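Local coordinates for monoamine oxidase regulatory protein, putative (Archaeoglobus fulgidus, PDB 1Q6W), which is of unproven function but, as a MaoC-like protein with the hot dog fold, may act on acyl thioesters as hydratases and dehydratases of that family do, at residues A[14-18]-A[155-159]; A[28-33]-A[108-114]; A[115-121]-A[132-138]. All coordinates share one frame; numbering follows the deposited sequence.

Interaction 1 (A[14-18]-A[155-159])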
loop_
_atom_site.group_PDB
_atom_site.type_symbol
_atom_site.label_atom_id
_atom_site.label_comp_id
_atom_site.label_asym_id
_atom_site.label_seq_id
_atom_site.Cartn_x
_atom_site.Cartn_y
_atom_site.Cartn_z
ATOM N N TYR A 14 -7.807 -11.529 21.600
ATOM C CA TYR A 14 -7.917 -12.721 20.778
ATOM C C TYR A 14 -9.092 -12.601 19.803
ATOM O O TYR A 14 -9.912 -11.692 19.911
ATOM C CB TYR A 14 -8.069 -13.953 21.671
ATOM C CG TYR A 14 -6.923 -14.130 22.637
ATOM C CD1 TYR A 14 -6.928 -13.506 23.883
ATOM C CD2 TYR A 14 -5.815 -14.902 22.293
ATOM C CE1 TYR A 14 -5.854 -13.651 24.764
ATOM C CE2 TYR A 14 -4.743 -15.051 23.159
ATOM C CZ TYR A 14 -4.768 -14.425 24.395
ATOM O OH TYR A 14 -3.713 -14.593 25.263
ATOM N N PHE A 15 -9.153 -13.519 18.849
ATOM C CA PHE A 15 -10.204 -13.524 17.844
ATOM C C PHE A 15 -11.605 -13.317 18.419
ATOM O O PHE A 15 -12.377 -12.495 17.920
ATOM C CB PHE A 15 -10.152 -14.836 17.065
ATOM C CG PHE A 15 -11.088 -14.885 15.894
ATOM C CD1 PHE A 15 -11.008 -13.939 14.882
ATOM C CD2 PHE A 15 -12.040 -15.888 15.792
ATOM C CE1 PHE A 15 -11.860 -13.992 13.789
ATOM C CE2 PHE A 15 -12.891 -15.946 14.704
ATOM C CZ PHE A 15 -12.800 -14.994 13.700
ATOM N N GLU A 16 -11.927 -14.058 19.475
ATOM C CA GLU A 16 -13.240 -13.978 20.109
ATOM C C GLU A 16 -13.542 -12.640 20.766
ATOM O O GLU A 16 -14.704 -12.291 20.947
ATOM C CB GLU A 16 -13.408 -15.110 21.136
ATOM C CG GLU A 16 -12.110 -15.720 21.648
ATOM C CD GLU A 16 -11.502 -16.732 20.683
ATOM O OE1 GLU A 16 -11.126 -16.352 19.559
ATOM O OE2 GLU A 16 -11.397 -17.920 21.045
ATOM N N SER A 17 -12.502 -11.894 21.124
ATOM C CA SER A 17 -12.672 -10.585 21.759
ATOM C C SER A 17 -13.098 -9.517 20.750
ATOM O O SER A 17 -13.768 -8.552 21.106
ATOM C CB SER A 17 -11.370 -10.134 22.419
ATOM O OG SER A 17 -10.963 -11.042 23.421
ATOM N N ILE A 18 -12.698 -9.694 19.491
ATOM C CA ILE A 18 -13.026 -8.739 18.436
ATOM C C ILE A 18 -14.465 -8.921 17.978
ATOM O O ILE A 18 -14.858 -10.017 17.556
ATOM C CB ILE A 18 -12.112 -8.921 17.199
ATOM C CG1 ILE A 18 -10.646 -9.029 17.622
ATOM C CG2 ILE A 18 -12.291 -7.749 16.249
ATOM C CD1 ILE A 18 -10.124 -7.827 18.353
ATOM N N ILE A 155 -5.759 -13.220 13.360
ATOM C CA ILE A 155 -5.498 -13.110 14.787
ATOM C C ILE A 155 -5.789 -14.388 15.577
ATOM O O ILE A 155 -6.743 -15.108 15.308
ATOM C CB ILE A 155 -6.271 -11.921 15.409
ATOM C CG1 ILE A 155 -7.736 -12.264 15.542
ATOM C CG2 ILE A 155 -6.150 -10.685 14.515
ATOM C CD1 ILE A 155 -8.537 -11.140 16.153
ATOM N N ARG A 156 -4.927 -14.650 16.551
ATOM C CA ARG A 156 -4.997 -15.819 17.423
ATOM C C ARG A 156 -6.272 -15.942 18.257
ATOM O O ARG A 156 -6.823 -14.950 18.734
ATOM C CB ARG A 156 -3.794 -15.804 18.365
ATOM C CG ARG A 156 -3.557 -17.091 19.105
ATOM C CD ARG A 156 -2.208 -17.643 18.723
ATOM N NE ARG A 156 -1.154 -16.687 19.045
ATOM C CZ ARG A 156 0.056 -16.697 18.497
ATOM N NH1 ARG A 156 0.377 -17.616 17.590
ATOM N NH2 ARG A 156 0.947 -15.787 18.862
ATOM N N LYS A 157 -6.724 -17.179 18.438
ATOM C CA LYS A 157 -7.912 -17.452 19.233
ATOM C C LYS A 157 -7.496 -17.711 20.675
ATOM O O LYS A 157 -6.359 -18.138 20.928
ATOM C CB LYS A 157 -8.674 -18.661 18.668
ATOM C CG LYS A 157 -9.339 -18.366 17.332
ATOM C CD LYS A 157 -10.379 -19.387 16.932
ATOM C CE LYS A 157 -9.740 -20.674 16.471
ATOM N NZ LYS A 157 -10.773 -21.615 15.963
ATOM N N THR A 158 -8.404 -17.448 21.613
ATOM C CA THR A 158 -8.113 -17.646 23.029
ATOM C C THR A 158 -7.683 -19.073 23.333
ATOM O O THR A 158 -8.207 -20.035 22.755
ATOM C CB THR A 158 -9.334 -17.346 23.920
ATOM O OG1 THR A 158 -9.930 -16.109 23.524
ATOM C CG2 THR A 158 -8.913 -17.234 25.381
ATOM N N PRO A 159 -6.735 -19.221 24.273
ATOM C CA PRO A 159 -6.190 -20.505 24.714
ATOM C C PRO A 159 -7.140 -21.193 25.703
ATOM O O PRO A 159 -7.848 -20.524 26.467
ATOM C CB PRO A 159 -4.877 -20.098 25.362
ATOM C CG PRO A 159 -5.245 -18.797 26.003
ATOM C CD PRO A 159 -6.007 -18.106 24.908
#

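Interaction 2 (A[28-33]-A[108-114])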
loop_
_atom_site.group_PDB
_atom_site.type_symbol
_atom_site.label_atom_id
_atom_site.label_comp_id
_atom_site.label_asym_id
_atom_site.label_seq_id
_atom_site.Cartn_x
_atom_site.Cartn_y
_atom_site.Cartn_z
ATOM N N PRO A 28 -5.125 12.408 13.566
ATOM C CA PRO A 28 -4.903 13.177 12.339
ATOM C C PRO A 28 -3.520 13.816 12.180
ATOM O O PRO A 28 -2.891 14.219 13.164
ATOM C CB PRO A 28 -5.994 14.250 12.402
ATOM C CG PRO A 28 -7.012 13.667 13.252
ATOM C CD PRO A 28 -6.224 12.990 14.335
ATOM N N ARG A 29 -3.060 13.902 10.935
ATOM C CA ARG A 29 -1.790 14.549 10.626
ATOM C C ARG A 29 -1.816 15.186 9.231
ATOM O O ARG A 29 -2.470 14.685 8.308
ATOM C CB ARG A 29 -0.593 13.582 10.753
ATOM C CG ARG A 29 -0.662 12.306 9.949
ATOM C CD ARG A 29 0.578 11.438 10.224
ATOM N NE ARG A 29 1.691 11.755 9.335
ATOM C CZ ARG A 29 2.701 10.927 9.074
ATOM N NH1 ARG A 29 3.663 11.288 8.242
ATOM N NH2 ARG A 29 2.749 9.742 9.649
ATOM N N THR A 30 -1.120 16.310 9.098
ATOM C CA THR A 30 -1.064 17.040 7.855
ATOM C C THR A 30 -0.051 16.438 6.897
ATOM O O THR A 30 1.127 16.367 7.211
ATOM C CB THR A 30 -0.686 18.517 8.107
ATOM O OG1 THR A 30 -1.630 19.109 9.009
ATOM C CG2 THR A 30 -0.701 19.308 6.825
ATOM N N VAL A 31 -0.511 15.995 5.725
ATOM C CA VAL A 31 0.403 15.423 4.754
ATOM C C VAL A 31 1.282 16.577 4.272
ATOM O O VAL A 31 0.807 17.652 3.962
ATOM C CB VAL A 31 -0.340 14.778 3.581
ATOM C CG1 VAL A 31 -1.187 15.803 2.892
ATOM C CG2 VAL A 31 0.656 14.191 2.612
ATOM N N THR A 32 2.576 16.337 4.193
ATOM C CA THR A 32 3.515 17.383 3.830
ATOM C C THR A 32 4.452 17.031 2.675
ATOM O O THR A 32 4.518 15.891 2.226
ATOM C CB THR A 32 4.368 17.728 5.074
ATOM O OG1 THR A 32 5.312 18.728 4.722
ATOM C CG2 THR A 32 5.139 16.507 5.567
ATOM N N GLU A 33 5.190 18.025 2.197
ATOM C CA GLU A 33 6.157 17.840 1.120
ATOM C C GLU A 33 7.172 16.784 1.559
ATOM O O GLU A 33 7.455 15.834 0.832
ATOM C CB GLU A 33 6.859 19.148 0.859
ATOM C CG GLU A 33 7.811 19.124 -0.301
ATOM C CD GLU A 33 8.820 20.258 -0.230
ATOM O OE1 GLU A 33 9.779 20.151 0.599
ATOM O OE2 GLU A 33 8.642 21.247 -0.986
ATOM N N PHE A 108 -3.866 16.987 -1.202
ATOM C CA PHE A 108 -2.882 18.011 -1.537
ATOM C C PHE A 108 -1.867 18.259 -0.411
ATOM O O PHE A 108 -2.115 17.920 0.746
ATOM C CB PHE A 108 -3.611 19.308 -1.906
ATOM C CG PHE A 108 -4.363 19.220 -3.188
ATOM C CD1 PHE A 108 -3.685 19.217 -4.406
ATOM C CD2 PHE A 108 -5.746 19.068 -3.188
ATOM C CE1 PHE A 108 -4.369 19.061 -5.609
ATOM C CE2 PHE A 108 -6.445 18.904 -4.382
ATOM C CZ PHE A 108 -5.757 18.900 -5.593
ATOM N N ILE A 109 -0.740 18.870 -0.756
ATOM C CA ILE A 109 0.330 19.126 0.200
ATOM C C ILE A 109 -0.016 19.752 1.544
ATOM O O ILE A 109 0.747 19.625 2.511
ATOM C CB ILE A 109 1.466 19.904 -0.485
ATOM C CG1 ILE A 109 2.230 18.937 -1.392
ATOM C CG2 ILE A 109 2.388 20.554 0.522
ATOM C CD1 ILE A 109 3.365 19.577 -2.188
ATOM N N GLY A 110 -1.156 20.403 1.660
ATOM C CA GLY A 110 -1.456 20.965 2.978
ATOM C C GLY A 110 -2.644 20.342 3.693
ATOM O O GLY A 110 -3.082 20.808 4.741
ATOM N N ASP A 111 -3.177 19.283 3.108
ATOM C CA ASP A 111 -4.338 18.617 3.665
ATOM C C ASP A 111 -4.001 17.835 4.921
ATOM O O ASP A 111 -2.873 17.347 5.093
ATOM C CB ASP A 111 -4.961 17.675 2.624
ATOM C CG ASP A 111 -5.566 18.419 1.434
ATOM O OD1 ASP A 111 -5.999 17.757 0.456
ATOM O OD2 ASP A 111 -5.610 19.667 1.479
ATOM N N THR A 112 -4.995 17.718 5.797
ATOM C CA THR A 112 -4.848 16.978 7.041
ATOM C C THR A 112 -5.770 15.773 6.952
ATOM O O THR A 112 -6.986 15.914 6.972
ATOM C CB THR A 112 -5.246 17.844 8.246
ATOM O OG1 THR A 112 -4.437 19.021 8.268
ATOM C CG2 THR A 112 -5.059 17.079 9.544
ATOM N N ILE A 113 -5.189 14.585 6.858
ATOM C CA ILE A 113 -5.995 13.383 6.740
ATOM C C ILE A 113 -6.195 12.641 8.054
ATOM O O ILE A 113 -5.338 12.669 8.930
ATOM C CB ILE A 113 -5.382 12.426 5.720
ATOM C CG1 ILE A 113 -3.994 11.993 6.186
ATOM C CG2 ILE A 113 -5.297 13.112 4.364
ATOM C CD1 ILE A 113 -3.350 10.983 5.292
ATOM N N ALA A 114 -7.347 11.993 8.187
ATOM C CA ALA A 114 -7.690 11.233 9.381
ATOM C C ALA A 114 -8.292 9.907 8.940
ATOM O O ALA A 114 -9.171 9.865 8.075
ATOM C CB ALA A 114 -8.674 11.987 10.202
#

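Interaction 3 (A[115-121]-A[132-138])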
loop_
_atom_site.group_PDB
_atom_site.type_symbol
_atom_site.label_atom_id
_atom_site.label_comp_id
_atom_site.label_asym_id
_atom_site.label_seq_id
_atom_site.Cartn_x
_atom_site.Cartn_y
_atom_site.Cartn_z
ATOM N N ALA A 115 -7.821 8.821 9.537
ATOM C CA ALA A 115 -8.299 7.513 9.161
ATOM C C ALA A 115 -9.036 6.824 10.286
ATOM O O ALA A 115 -8.773 7.067 11.461
ATOM C CB ALA A 115 -7.132 6.653 8.716
ATOM N N SER A 116 -9.957 5.951 9.910
ATOM C CA SER A 116 -10.717 5.187 10.875
ATOM C C SER A 116 -10.851 3.777 10.328
ATOM O O SER A 116 -10.916 3.583 9.108
ATOM C CB SER A 116 -12.105 5.805 11.076
ATOM O OG SER A 116 -12.870 5.777 9.881
ATOM N N ALA A 117 -10.869 2.799 11.225
ATOM C CA ALA A 117 -11.038 1.419 10.821
ATOM C C ALA A 117 -12.220 0.812 11.599
ATOM O O ALA A 117 -12.386 1.068 12.797
ATOM C CB ALA A 117 -9.780 0.655 11.090
ATOM N N GLU A 118 -13.037 0.016 10.922
ATOM C CA GLU A 118 -14.179 -0.602 11.578
ATOM C C GLU A 118 -14.222 -2.092 11.273
ATOM O O GLU A 118 -14.012 -2.499 10.134
ATOM C CB GLU A 118 -15.469 0.066 11.114
ATOM C CG GLU A 118 -16.706 -0.485 11.753
ATOM C CD GLU A 118 -17.957 0.181 11.235
ATOM O OE1 GLU A 118 -19.062 -0.183 11.706
ATOM O OE2 GLU A 118 -17.832 1.070 10.357
ATOM N N VAL A 119 -14.471 -2.911 12.291
ATOM C CA VAL A 119 -14.542 -4.345 12.070
ATOM C C VAL A 119 -15.834 -4.647 11.334
ATOM O O VAL A 119 -16.926 -4.314 11.814
ATOM C CB VAL A 119 -14.540 -5.134 13.391
ATOM C CG1 VAL A 119 -14.650 -6.642 13.095
ATOM C CG2 VAL A 119 -13.278 -4.796 14.193
ATOM N N VAL A 120 -15.714 -5.281 10.171
ATOM C CA VAL A 120 -16.887 -5.596 9.376
ATOM C C VAL A 120 -17.102 -7.080 9.130
ATOM O O VAL A 120 -18.169 -7.484 8.693
ATOM C CB VAL A 120 -16.838 -4.876 8.018
ATOM C CG1 VAL A 120 -16.803 -3.371 8.240
ATOM C CG2 VAL A 120 -15.640 -5.367 7.197
ATOM N N GLU A 121 -16.106 -7.895 9.422
ATOM C CA GLU A 121 -16.241 -9.325 9.188
ATOM C C GLU A 121 -15.288 -10.185 10.015
ATOM O O GLU A 121 -14.188 -9.761 10.394
ATOM C CB GLU A 121 -16.038 -9.604 7.704
ATOM C CG GLU A 121 -16.102 -11.064 7.314
ATOM C CD GLU A 121 -15.948 -11.271 5.813
ATOM O OE1 GLU A 121 -15.910 -12.441 5.374
ATOM O OE2 GLU A 121 -15.867 -10.264 5.071
ATOM N N VAL A 132 -9.988 -11.440 10.721
ATOM C CA VAL A 132 -10.862 -10.311 10.970
ATOM C C VAL A 132 -10.698 -9.354 9.807
ATOM O O VAL A 132 -9.578 -9.097 9.358
ATOM C CB VAL A 132 -10.478 -9.603 12.289
ATOM C CG1 VAL A 132 -11.371 -8.381 12.524
ATOM C CG2 VAL A 132 -10.589 -10.597 13.446
ATOM N N THR A 133 -11.812 -8.846 9.300
ATOM C CA THR A 133 -11.761 -7.901 8.195
ATOM C C THR A 133 -12.178 -6.501 8.647
ATOM O O THR A 133 -13.194 -6.333 9.326
ATOM C CB THR A 133 -12.670 -8.349 7.044
ATOM O OG1 THR A 133 -12.166 -9.577 6.513
ATOM C CG2 THR A 133 -12.718 -7.273 5.936
ATOM N N TYR A 134 -11.393 -5.503 8.257
ATOM C CA TYR A 134 -11.667 -4.129 8.647
ATOM C C TYR A 134 -11.989 -3.260 7.459
ATOM O O TYR A 134 -11.485 -3.478 6.361
ATOM C CB TYR A 134 -10.457 -3.523 9.374
ATOM C CG TYR A 134 -10.010 -4.282 10.598
ATOM C CD1 TYR A 134 -9.284 -5.472 10.486
ATOM C CD2 TYR A 134 -10.307 -3.809 11.884
ATOM C CE1 TYR A 134 -8.864 -6.169 11.632
ATOM C CE2 TYR A 134 -9.899 -4.489 13.020
ATOM C CZ TYR A 134 -9.179 -5.665 12.895
ATOM O OH TYR A 134 -8.778 -6.330 14.045
ATOM N N LYS A 135 -12.827 -2.262 7.686
ATOM C CA LYS A 135 -13.167 -1.318 6.642
ATOM C C LYS A 135 -12.387 -0.058 6.992
ATOM O O LYS A 135 -12.544 0.491 8.080
ATOM C CB LYS A 135 -14.664 -1.016 6.634
ATOM C CG LYS A 135 -15.096 -0.154 5.468
ATOM C CD LYS A 135 -16.592 0.133 5.519
ATOM C CE LYS A 135 -17.092 0.780 4.224
ATOM N NZ LYS A 135 -16.419 2.080 3.923
ATOM N N LEU A 136 -11.527 0.387 6.086
ATOM C CA LEU A 136 -10.736 1.575 6.323
ATOM C C LEU A 136 -11.331 2.783 5.619
ATOM O O LEU A 136 -11.739 2.707 4.455
ATOM C CB LEU A 136 -9.306 1.353 5.833
ATOM C CG LEU A 136 -8.346 2.530 5.990
ATOM C CD1 LEU A 136 -8.191 2.867 7.460
ATOM C CD2 LEU A 136 -7.002 2.174 5.405
ATOM N N GLU A 137 -11.377 3.904 6.330
ATOM C CA GLU A 137 -11.895 5.146 5.773
ATOM C C GLU A 137 -10.961 6.287 6.112
ATOM O O GLU A 137 -10.573 6.461 7.262
ATOM C CB GLU A 137 -13.284 5.441 6.322
ATOM C CG GLU A 137 -14.391 5.020 5.400
ATOM C CD GLU A 137 -15.760 5.274 5.982
ATOM O OE1 GLU A 137 -15.982 6.366 6.560
ATOM O OE2 GLU A 137 -16.623 4.377 5.852
ATOM N N VAL A 138 -10.590 7.054 5.097
ATOM C CA VAL A 138 -9.697 8.187 5.280
ATOM C C VAL A 138 -10.412 9.468 4.830
ATOM O O VAL A 138 -10.887 9.541 3.696
ATOM C CB VAL A 138 -8.407 7.997 4.455
ATOM C CG1 VAL A 138 -7.400 9.079 4.804
ATOM C CG2 VAL A 138 -7.822 6.648 4.717
#

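Interaction 1 (A[14-18]-A[155-159])
I155 pushes its CD1 methyl into the bend of 14-18, where it meets CG1 of I18 and the CA of F15. The F15 ring turns its edge to I155, F15 CD1 lying 3.7 Å from I155 CG1, the side chains crossing at about a right angle. A branched isoleucine suits this buried spot, and V132 of the neighbouring strand packs on it as well as on F15 and I18. Beside these groups the alkyl part of K157 runs along F15, its CG 3.6 Å from F15 CB, before its NZ forms a salt bridge with D124 and hydrogen-bonds to the D126 carbonyl. F15 N donates to R156 O at 2.7 Å, joining the two backbones by one bond. Further out, P159 CD sits over one face of the Y14 ring in a CH-pi contact, 4.1 Å from its centroid. At the solvent-facing edge E16, bent at chi2 (-80°), folds its carboxylate back so that OE1 comes 3.5 Å from K157 CB. K122 binds the carbonyls of F15 and I18 and makes a cation-pi contact with F15. The arrangement fastens the loop leading into strand 23-30 of the hot dog sheet to the end of strand 145-156 and the tail beyond.

Interaction 2 (A[28-33]-A[108-114])
R29 and I113 form an antiparallel hydrogen-bonded pair: R29 N gives to I113 O at 3.3 Å, and I113 N returns to R29 O at 3.1 Å. T30 and T112 follow as a non-hydrogen-bonded pair, their CA atoms 3.9 Å apart. Beyond them V31 N donates to D111 O at 2.8 Å, so one more backbone bond links the strands' ends to the type I turn F108-D111. That turn is closed by D111 N to F108 O, and D111 also reaches back with its carboxylate, OD1 taking F108 N at 2.8 Å from above the carboxylate plane. An aspartate suits a turn end where a backbone N-H needs an acceptor.

Among the side chains, the two threonines share one face. Their hydroxyls, T30 OG1 and T112 OG1, are hydrogen-bonded at 2.9 Å; chi1 -58° puts T112 OG1 beside its own backbone N, facing T30 OG1, and turns CG2 toward the carbonyl of R29. A valine in place of T112 is likely to leave the T30 hydroxyl without this partner. P28 CG rests 3.9 Å from A114 CB, a small apolar contact one step on from the R29-I113 pair, while V31 lays CG1 against the carbonyls of F108 and D111.

R29 and I113 point to the other face. I113 packs on V71 and M78 of helix 68-84, whereas R29 touches I74, pairs with D35 and bonds to the L42 carbonyl of the second subunit. T32 is the N-cap of helix 33-43, its N bonded to D35, and A114 pairs with K139 on strand 129-139, so the contact joins strand 23-30, an edge strand of the chain's own sheet, to its neighbour just where the chain leaves for that helix.

Interaction 3 (A[115-121]-A[132-138])
Strands 112-126 and 129-139 make a beta hairpin, and their pairing here is regular from A115 with V138 to V119 with Y134 before a classic beta bulge breaks the register. S116 and E137 exchange two backbone bonds, S116 N to E137 O and E137 N to S116 O, as do E118 and K135. At the bulge both V120 and E121 face T133: V120 N gives to T133 O at 2.9 Å, E121 N reaches the same oxygen only weakly, and T133 N returns to E121 O at 2.8 Å. Classic bulges of this kind accentuate the twist of a strand pair.

One face carries A115, A117, V119, Y134, L136 and V138, nearly all apolar. V119 CG2 lies 3.6 Å from Y134 CE2, the two side chains running side by side, and V119 CG1 meets V132 CG1 at 3.8 Å. L136, its CG anti to the backbone N and the chain turned at chi2 (62°), lays CD1 against the S116 carbonyl. The small A115 and A117 let helix 68-84 come close: A75 packs on A115 and V138, V79 on A117, L76 on L136. Y134 also meets the ring of Y151 on the next strand, their planes about 10° apart.

The other face is polar. K135 is bent only at its end, at chi4, and its NZ makes a salt bridge with E137 OE2 at 3.0 Å, taking the anti lone pair of that oxygen. Its CB touches V120 CG1 at 3.6 Å, beside the bulge. E121 and T133 lie alongside each other, CB to CB at 3.7 Å.

An antiparallel sheet with an apolar concave face around a long central helix, here 68-84, is the signature of the hot dog fold.

In the fold
Interactions 2 and 3 both use strand 112-126 and meet where V138 CG1 packs on I113 and A114; interaction 2 ties it to an edge strand of the chain's own sheet, 23-30, interaction 3 to 129-139. Interaction 3 lies nearest the centre of the chain, with half of its residues buried and seven backbone bonds, one of them weak. Interaction 2 mixes a few strand bonds with a turn, a threonine pair and a reach to the second subunit. Interaction 1, more peripheral, has a single backbone bond and depends on packing; V132 and V119 of interaction 3 carry the apolar core on to its I155, F15 and I18. The centres of interactions 1 and 2 are about 35 Å apart.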